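Local coordinates for general stress protein 26 (Bacillus anthracis, PDB 3EC6) that binds the flavin cofactor FAD as a member of the pyridoxamine 5'-phosphate oxidase family and probably has a redox role in the stress response, at the interface of chains A and B. Sequence-based numbering; all coordinates share one arbitrary frame. Chains: chain A/B, General stress protein 26.

The interface of chains A and B. Residues chain A 19, 21-22, 28, 30-31, 63, 65; chain B 19, 21-22, 28, 30-31, 63, 65.
Every residue of the patch has an extended backbone and lies in strand 17-24, 27-34 or 61-66, and a two-fold axis relates the strands of one chain to those of the other. Dimers are usual in this split-barrel flavoprotein family, so the pairing is probably biological. Four serine hydroxyls meet around the axis. A:Ser21 OG bonds to A:Ser30 OG within its own chain at 2.7 Å. It also bonds across to B:Ser30 OG at 2.4 Å, which is very short. The twin bonds close a ring of four oxygens. Each hydroxyl could donate to one neighbour and accept from the other, but the donors are not resolved. Both serines hold OG anti to the carbonyl carbon (chi1 -57° in A:Ser21, -69° in A:Ser30), so the hydroxyls point to the centre. A:Ser30 OG and B:Ser30 OG lie 3.2 Å apart on the diagonal, a weak bond at most and one that competes with the ring for the same hydrogens.

Largely apolar contacts flank this polar centre. On one side of it, A:Val19 and B:Val19 reach toward each other tip to tip, CG2 to CG2 at 4.0 Å. A:Leu65 CD1 packs on the methylene CB of B:Ser30 at 3.7 Å, while its CD2 lies by the carbonyl oxygen of the same serine. The pyrrolidine ring of A:Pro28 rests on the opposing strand, with CG 3.4 Å from the carbonyl O of B:Ser21 and CB near B:Thr22 O. A:His63 has CG anti to its backbone N, and chi2 of -85° turns one imidazole face to the partner strand. The backbone N of B:Ser30 sits 3.4 Å above that ring plane, displaced toward the rim, and A:His63 CB lies 3.3 Å from B:Pro28 O.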
# COMPACT_ATOMS: atom_id res chain seq x y z
N VAL A 19 2.77 4.36 -2.18
CA VAL A 19 2.00 3.97 -1.00
C VAL A 19 2.90 4.02 0.21
O VAL A 19 3.98 3.43 0.17
CB VAL A 19 1.48 2.53 -1.16
CG1 VAL A 19 0.70 2.13 0.06
CG2 VAL A 19 0.58 2.42 -2.45
N SER A 21 3.06 2.87 4.03
CA SER A 21 2.39 2.01 5.04
C SER A 21 3.07 2.20 6.40
O SER A 21 4.29 2.33 6.52
CB SER A 21 2.55 0.56 4.63
OG SER A 21 2.01 0.42 3.31
N THR A 22 2.24 2.21 7.44
CA THR A 22 2.66 2.38 8.82
C THR A 22 1.90 1.36 9.66
O THR A 22 1.04 0.61 9.14
CB THR A 22 2.25 3.79 9.34
OG1 THR A 22 0.86 4.03 9.01
CG2 THR A 22 3.12 4.89 8.68
N PRO A 28 -1.98 -2.75 10.30
CA PRO A 28 -1.35 -2.02 9.20
C PRO A 28 -2.29 -0.94 8.64
O PRO A 28 -3.53 -1.07 8.65
CB PRO A 28 -1.11 -3.11 8.14
CG PRO A 28 -2.32 -4.06 8.35
CD PRO A 28 -2.67 -3.98 9.87
N SER A 30 -2.26 1.89 5.18
CA SER A 30 -1.57 2.35 3.98
C SER A 30 -2.31 3.53 3.38
O SER A 30 -3.52 3.56 3.37
CB SER A 30 -1.51 1.25 2.94
OG SER A 30 -0.65 0.21 3.37
N ALA A 31 -1.56 4.46 2.81
CA ALA A 31 -2.16 5.64 2.18
C ALA A 31 -1.37 5.95 0.91
O ALA A 31 -0.14 5.80 0.88
CB ALA A 31 -2.12 6.84 3.13
N HIS A 63 6.98 1.37 5.43
CA HIS A 63 7.22 0.60 4.21
C HIS A 63 6.68 1.45 3.06
O HIS A 63 5.63 2.08 3.19
CB HIS A 63 6.48 -0.72 4.32
CG HIS A 63 6.68 -1.64 3.16
ND1 HIS A 63 5.92 -1.53 2.01
CD2 HIS A 63 7.60 -2.60 2.93
CE1 HIS A 63 6.33 -2.44 1.14
NE2 HIS A 63 7.35 -3.11 1.67
N LEU A 65 5.91 1.48 -1.25
CA LEU A 65 5.82 0.90 -2.60
C LEU A 65 5.80 2.08 -3.55
O LEU A 65 4.99 3.01 -3.38
CB LEU A 65 4.55 0.06 -2.83
CG LEU A 65 4.42 -1.15 -1.95
CD1 LEU A 65 3.05 -1.75 -2.20
CD2 LEU A 65 5.48 -2.17 -2.43
N VAL B 19 -3.65 -2.87 -3.13
CA VAL B 19 -2.53 -3.07 -2.21
C VAL B 19 -3.03 -3.80 -0.98
O VAL B 19 -4.02 -3.37 -0.40
CB VAL B 19 -1.97 -1.71 -1.76
CG1 VAL B 19 -0.83 -1.92 -0.82
CG2 VAL B 19 -1.50 -0.89 -3.03
N SER B 21 -1.94 -4.76 2.74
CA SER B 21 -0.92 -4.48 3.78
C SER B 21 -1.17 -5.38 4.99
O SER B 21 -2.30 -5.66 5.39
CB SER B 21 -1.07 -3.03 4.23
OG SER B 21 -0.94 -2.20 3.07
N THR B 22 -0.07 -5.84 5.58
CA THR B 22 -0.06 -6.72 6.74
C THR B 22 0.99 -6.21 7.70
O THR B 22 1.72 -5.22 7.40
CB THR B 22 0.36 -8.16 6.32
OG1 THR B 22 1.56 -8.08 5.51
CG2 THR B 22 -0.76 -8.84 5.50
N PRO B 28 5.22 -2.67 9.12
CA PRO B 28 4.23 -2.79 8.06
C PRO B 28 4.86 -3.36 6.77
O PRO B 28 6.05 -3.15 6.47
CB PRO B 28 3.77 -1.35 7.82
CG PRO B 28 5.06 -0.53 8.10
CD PRO B 28 5.85 -1.33 9.19
N SER B 30 3.55 -4.05 2.55
CA SER B 30 2.50 -3.90 1.56
C SER B 30 2.92 -4.54 0.26
O SER B 30 4.06 -4.46 -0.13
CB SER B 30 2.22 -2.43 1.29
OG SER B 30 1.61 -1.83 2.42
N ALA B 31 1.96 -5.12 -0.45
CA ALA B 31 2.24 -5.76 -1.74
C ALA B 31 1.07 -5.46 -2.68
O ALA B 31 -0.09 -5.41 -2.26
CB ALA B 31 2.39 -7.28 -1.56
N HIS B 63 -5.11 -4.50 5.80
CA HIS B 63 -5.64 -3.25 5.28
C HIS B 63 -5.54 -3.35 3.76
O HIS B 63 -4.56 -3.88 3.23
CB HIS B 63 -4.79 -2.10 5.81
CG HIS B 63 -5.26 -0.75 5.40
ND1 HIS B 63 -4.89 -0.20 4.18
CD2 HIS B 63 -6.12 0.12 5.98
CE1 HIS B 63 -5.46 0.99 4.07
NE2 HIS B 63 -6.21 1.21 5.14
N LEU B 65 -6.11 -1.13 0.02
CA LEU B 65 -6.39 0.05 -0.81
C LEU B 65 -6.75 -0.49 -2.17
O LEU B 65 -6.02 -1.30 -2.75
CB LEU B 65 -5.18 1.00 -0.95
CG LEU B 65 -4.69 1.60 0.33
CD1 LEU B 65 -3.41 2.35 0.02
CD2 LEU B 65 -5.75 2.62 0.78